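PDB 1TYJ: cellulosomal scaffoldin from Bacteroides cellulosolvens, which probably anchors dockerin-bearing partners in the cellulosome through type-II cohesin modules, of which this beta-sandwich is the eleventh. Local coordinates for residues K11-V14 with G15-V18; S96-R99 with A100-K103. All coordinates share one frame; numbering follows the deposited sequence. Where two conformers were deposited one is given.

Interaction 1: K11-V14 with G15-V18; sequences KVAV and GDKV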
ATOM      1  N   LYS A  11     -12.026   5.466  14.470  1.00 20.35           N
ATOM      2  CA  LYS A  11     -13.393   6.003  14.626  1.00 21.03           C
ATOM      3  C   LYS A  11     -13.451   7.280  13.817  1.00 20.99           C
ATOM      4  O   LYS A  11     -12.657   8.203  14.045  1.00 22.40           O
ATOM      5  CB  LYS A  11     -13.708   6.315  16.092  0.54 20.55           C
ATOM      6  CG  LYS A  11     -13.866   5.100  16.945  1.00 25.46           C
ATOM      7  CD  LYS A  11     -14.685   5.413  18.207  1.00 28.88           C
ATOM      8  CE  LYS A  11     -15.634   4.274  18.509  1.00 32.31           C
ATOM      9  NZ  LYS A  11     -16.859   4.167  17.600  1.00 34.64           N
ATOM     10  N   VAL A  12     -14.377   7.321  12.867  1.00 21.05           N
ATOM     11  CA  VAL A  12     -14.422   8.434  11.931  1.00 21.19           C
ATOM     12  C   VAL A  12     -15.832   8.944  11.685  1.00 22.17           C
ATOM     13  O   VAL A  12     -16.782   8.186  11.698  1.00 21.97           O
ATOM     14  CB  VAL A  12     -13.840   8.037  10.560  1.00 21.55           C
ATOM     15  CG1 VAL A  12     -12.337   7.987  10.623  1.00 21.80           C
ATOM     16  CG2 VAL A  12     -14.393   6.697  10.134  1.00 21.10           C
ATOM     17  N   ALA A  13     -15.931  10.241  11.431  1.00 21.39           N
ATOM     18  CA  ALA A  13     -17.184  10.879  11.066  1.00 21.03           C
ATOM     19  C   ALA A  13     -17.086  11.256   9.572  1.00 20.86           C
ATOM     20  O   ALA A  13     -15.999  11.246   9.007  1.00 20.82           O
ATOM     21  CB  ALA A  13     -17.367  12.114  11.917  1.00 21.43           C
ATOM     22  N   VAL A  14     -18.212  11.579   8.940  1.00 19.96           N
ATOM     23  CA  VAL A  14     -18.172  11.989   7.548  1.00 19.53           C
ATOM     24  C   VAL A  14     -17.288  13.231   7.451  1.00 20.52           C
ATOM     25  O   VAL A  14     -17.387  14.142   8.267  1.00 21.24           O
ATOM     26  CB  VAL A  14     -19.576  12.266   6.977  1.00 20.08           C
ATOM     27  CG1 VAL A  14     -19.445  12.836   5.562  1.00 19.67           C
ATOM     28  CG2 VAL A  14     -20.340  10.987   6.917  1.00 19.74           C
ATOM     29  N   GLY A  15     -16.398  13.208   6.463  1.00 20.52           N
ATOM     30  CA  GLY A  15     -15.459  14.288   6.205  1.00 20.13           C
ATOM     31  C   GLY A  15     -14.123  14.035   6.853  1.00 20.39           C
ATOM     32  O   GLY A  15     -13.145  14.704   6.519  1.00 21.14           O
ATOM     33  N   ASP A  16     -14.042  13.091   7.791  1.00 19.00           N
ATOM     34  CA  ASP A  16     -12.743  12.823   8.425  1.00 19.62           C
ATOM     35  C   ASP A  16     -11.830  12.107   7.441  1.00 19.54           C
ATOM     36  O   ASP A  16     -12.308  11.458   6.490  1.00 19.83           O
ATOM     37  CB  ASP A  16     -12.928  11.909   9.658  1.00 20.06           C
ATOM     38  CG  ASP A  16     -13.479  12.658  10.876  1.00 22.52           C
ATOM     39  OD1 ASP A  16     -13.598  13.908  10.818  1.00 24.11           O
ATOM     40  OD2 ASP A  16     -13.777  11.981  11.896  1.00 24.31           O
ATOM     41  N   LYS A  17     -10.522  12.179   7.709  1.00 20.15           N
ATOM     42  CA  LYS A  17      -9.540  11.467   6.889  1.00 19.98           C
ATOM     43  C   LYS A  17      -9.007  10.328   7.762  1.00 19.78           C
ATOM     44  O   LYS A  17      -8.796  10.507   8.990  1.00 21.64           O
ATOM     45  CB  LYS A  17      -8.348  12.355   6.554  1.00 21.43           C
ATOM     46  CG  LYS A  17      -8.659  13.699   5.942  1.00 25.80           C
ATOM     47  CD  LYS A  17      -9.052  13.617   4.523  1.00 27.90           C
ATOM     48  CE  LYS A  17      -9.486  15.022   4.023  1.00 32.05           C
ATOM     49  NZ  LYS A  17      -8.460  16.118   4.155  1.00 33.35           N
ATOM     50  N   VAL A  18      -8.791   9.171   7.152  1.00 17.03           N
ATOM     51  CA  VAL A  18      -8.213   8.042   7.865  1.00 16.07           C
ATOM     52  C   VAL A  18      -7.113   7.475   6.981  1.00 16.01           C
ATOM     53  O   VAL A  18      -7.302   7.364   5.765  1.00 16.45           O
ATOM     54  CB  VAL A  18      -9.325   6.957   8.186  1.00 15.86           C
ATOM     55  CG1 VAL A  18     -10.209   6.600   6.958  1.00 18.83           C
ATOM     56  CG2 VAL A  18      -8.685   5.701   8.817  1.00 19.36           C
TER
HETATM   57  O   HOH W   1     -11.290  10.426  13.155  1.00 32.93           O
HETATM   58  O   HOH W   2     -15.415  15.814   9.609  1.00 35.72           O
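D16 reaches back across a type II beta turn, A13 to D16, and grips A13 at both backbone polar atoms. The amide N of A13 gives a nearly straight bond (168°) to OD2 of D16, 2.8 Å long, reaching that oxygen from well above the carboxylate plane. In return the backbone N of D16 donates to A13 O at 3.0 Å, the bond that closes the turn. The side chain is placed for this by CG lying beside its own backbone N and anti to the carbonyl carbon (chi1 -77°), which swings the carboxylate over A13 and leaves OD2 3.6 Å from A13 CB. Two waters extend the network. One donates both to K11 O, 2.8 Å away, and to D16 OD2; the other bridges V14 O and D16 OD1, 2.9 Å from each, so both carboxylate oxygens are engaged. OD2 also forms a salt bridge with K170 NZ, which probably favours the charged carboxylate. At the corner G15 takes a positive phi of 95°, where a beta carbon would collide with V14 O. On the buried side, V12 and V18 lie roughly perpendicular, CG1 of V12 lying 4.0 Å from CB of V18, while V12 CB packs 4.1 Å from D16 CB. The turn thus carries the chain from strand 11-12, bonded through V12 to Y168 of strand 166-169 and K170 just after it, into strand 17-25 of the other sheet, where G15 and D16 bond to V117 and V18 to F115 on strand 108-117.

Interaction 2: S96-R99 with A100-K103; sequences SAYR and ASGK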
ATOM      1  N   SER A  96      22.255  -2.748  -8.290  1.00 19.48           N
ATOM      2  CA  SER A  96      23.695  -2.893  -8.019  1.00 20.33           C
ATOM      3  C   SER A  96      24.120  -1.809  -7.017  1.00 20.97           C
ATOM      4  O   SER A  96      24.875  -2.098  -6.067  1.00 22.71           O
ATOM      5  CB  SER A  96      24.527  -2.839  -9.320  1.00 20.83           C
ATOM      6  OG  SER A  96      24.639  -1.525  -9.776  0.50 21.31           O
ATOM      7  N   ALA A  97      23.627  -0.573  -7.186  1.00 21.25           N
ATOM      8  CA  ALA A  97      23.997   0.501  -6.238  1.00 20.97           C
ATOM      9  C   ALA A  97      23.423   0.223  -4.853  1.00 20.87           C
ATOM     10  O   ALA A  97      24.073   0.460  -3.820  1.00 21.58           O
ATOM     11  CB  ALA A  97      23.559   1.859  -6.738  1.00 20.96           C
ATOM     12  N   TYR A  98      22.205  -0.297  -4.827  1.00 20.26           N
ATOM     13  CA  TYR A  98      21.528  -0.698  -3.596  1.00 19.80           C
ATOM     14  C   TYR A  98      22.337  -1.778  -2.864  1.00 19.95           C
ATOM     15  O   TYR A  98      22.619  -1.656  -1.672  1.00 20.67           O
ATOM     16  CB  TYR A  98      20.090  -1.153  -3.926  1.00 19.19           C
ATOM     17  CG  TYR A  98      19.242  -1.601  -2.741  1.00 16.81           C
ATOM     18  CD1 TYR A  98      19.467  -1.077  -1.429  1.00 17.92           C
ATOM     19  CD2 TYR A  98      18.205  -2.533  -2.925  1.00 18.20           C
ATOM     20  CE1 TYR A  98      18.718  -1.504  -0.362  1.00 17.10           C
ATOM     21  CE2 TYR A  98      17.422  -2.943  -1.882  1.00 19.39           C
ATOM     22  CZ  TYR A  98      17.681  -2.406  -0.582  1.00 17.37           C
ATOM     23  OH  TYR A  98      16.906  -2.869   0.446  1.00 18.27           O
ATOM     24  N   ARG A  99      22.774  -2.799  -3.586  1.00 20.29           N
ATOM     25  CA  ARG A  99      23.522  -3.886  -2.978  1.00 21.07           C
ATOM     26  C   ARG A  99      24.824  -3.342  -2.421  1.00 21.84           C
ATOM     27  O   ARG A  99      25.262  -3.779  -1.356  1.00 24.22           O
ATOM     28  CB  ARG A  99      23.820  -5.006  -3.979  1.00 21.17           C
ATOM     29  CG  ARG A  99      22.608  -5.852  -4.322  1.00 20.67           C
ATOM     30  CD  ARG A  99      22.924  -7.091  -5.167  1.00 21.70           C
ATOM     31  NE  ARG A  99      23.642  -6.793  -6.419  1.00 23.97           N
ATOM     32  CZ  ARG A  99      23.063  -6.638  -7.628  1.00 22.18           C
ATOM     33  NH1 ARG A  99      21.748  -6.755  -7.767  1.00 21.45           N
ATOM     34  NH2 ARG A  99      23.803  -6.367  -8.711  1.00 22.74           N
ATOM     35  N   ALA A 100      25.414  -2.372  -3.114  1.00 22.01           N
ATOM     36  CA  ALA A 100      26.718  -1.819  -2.719  1.00 22.98           C
ATOM     37  C   ALA A 100      26.629  -0.908  -1.473  1.00 23.50           C
ATOM     38  O   ALA A 100      27.648  -0.616  -0.824  1.00 25.57           O
ATOM     39  CB  ALA A 100      27.312  -1.073  -3.861  1.00 23.40           C
ATOM     40  N   SER A 101      25.421  -0.480  -1.129  1.00 22.84           N
ATOM     41  CA  SER A 101      25.195   0.382   0.043  1.00 22.69           C
ATOM     42  C   SER A 101      25.428  -0.335   1.353  1.00 22.53           C
ATOM     43  O   SER A 101      25.705   0.329   2.369  1.00 23.27           O
ATOM     44  CB  SER A 101      23.752   0.945   0.049  1.00 21.60           C
ATOM     45  OG  SER A 101      22.811  -0.052   0.447  1.00 20.00           O
ATOM     46  N   GLY A 102      25.310  -1.657   1.363  1.00 21.98           N
ATOM     47  CA  GLY A 102      25.364  -2.407   2.615  1.00 22.97           C
ATOM     48  C   GLY A 102      24.240  -2.112   3.623  1.00 22.94           C
ATOM     49  O   GLY A 102      24.367  -2.432   4.832  1.00 24.10           O
ATOM     50  N   LYS A 103      23.145  -1.525   3.143  1.00 21.32           N
ATOM     51  CA  LYS A 103      22.013  -1.154   4.010  1.00 21.52           C
ATOM     52  C   LYS A 103      20.712  -1.806   3.496  1.00 20.49           C
ATOM     53  O   LYS A 103      19.821  -1.098   3.036  1.00 20.89           O
ATOM     54  CB  LYS A 103      21.864   0.367   4.064  1.00 20.69           C
ATOM     55  CG  LYS A 103      23.060   1.107   4.694  1.00 22.54           C
ATOM     56  CD  LYS A 103      22.758   2.612   4.751  1.00 24.85           C
ATOM     57  CE  LYS A 103      24.024   3.411   4.948  1.00 32.00           C
ATOM     58  NZ  LYS A 103      23.809   4.801   5.427  1.00 34.66           N
TER
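The C-terminal end of the short helix 95-100 is where S101 closes over the carbonyl of Y98. Its OG donates to Y98 O at 2.7 Å, in the carbonyl plane, and its backbone N binds the same oxygen at 3.1 Å from above that plane, so two donors of one residue hold a single acceptor. OG stands between its backbone N and carbonyl carbon (chi1 76°), a setting that turns it back toward the helix. The same hydroxyl oxygen accepts from the backbone N of K103 at 3.1 Å, making an ST turn that leads the chain out of the helix. Replaced by alanine, S101 loses its hydroxyl: Y98 O would probably keep only the amide donor, and K103 N lose the acceptor that makes the turn. A100 N donates to S96 O at 3.0 Å in regular helical fashion, whereas G102 N reaches R99 O only weakly; G102 has a positive phi of 63°, the first residue to leave helical geometry. In the beta-sandwich of this cohesin the helix follows strand 85-92 and is probably among the elements that distinguish this type-II module. Y98 joins it to the body: OH bonds to F30 O of strand 30-38, and the ring meets W149 edge-to-face. OH also bonds to E105 N, and CE1 meets K103 O at the ring edge, 3.6 Å away, both in the loop after the helix. R99 bends at chi3 (-55°) so that S96 CA sits over the outer part of one guanidinium face, 3.5 Å from its plane, and NH1 bonds to W149 O.

Overall arrangement
Interactions 1 and 2 lie on opposite sides of the centre of the chain, their centres 41 Å apart and their nearest atoms about 27 Å apart. They come in series: 11-18 closes before 96-103 opens, and both belong to the cohesin domain. Both contacts lie where the chain passes between the two sheets, interaction 1 by a tight turn and interaction 2 by a helix and loop, the latter between strand 85-92 of one sheet and strand 108-117 of the other. Strand 108-117 pairs antiparallel with strand 17-25, so the chain leaving interaction 2 enters the same sheet as the strand leaving interaction 1.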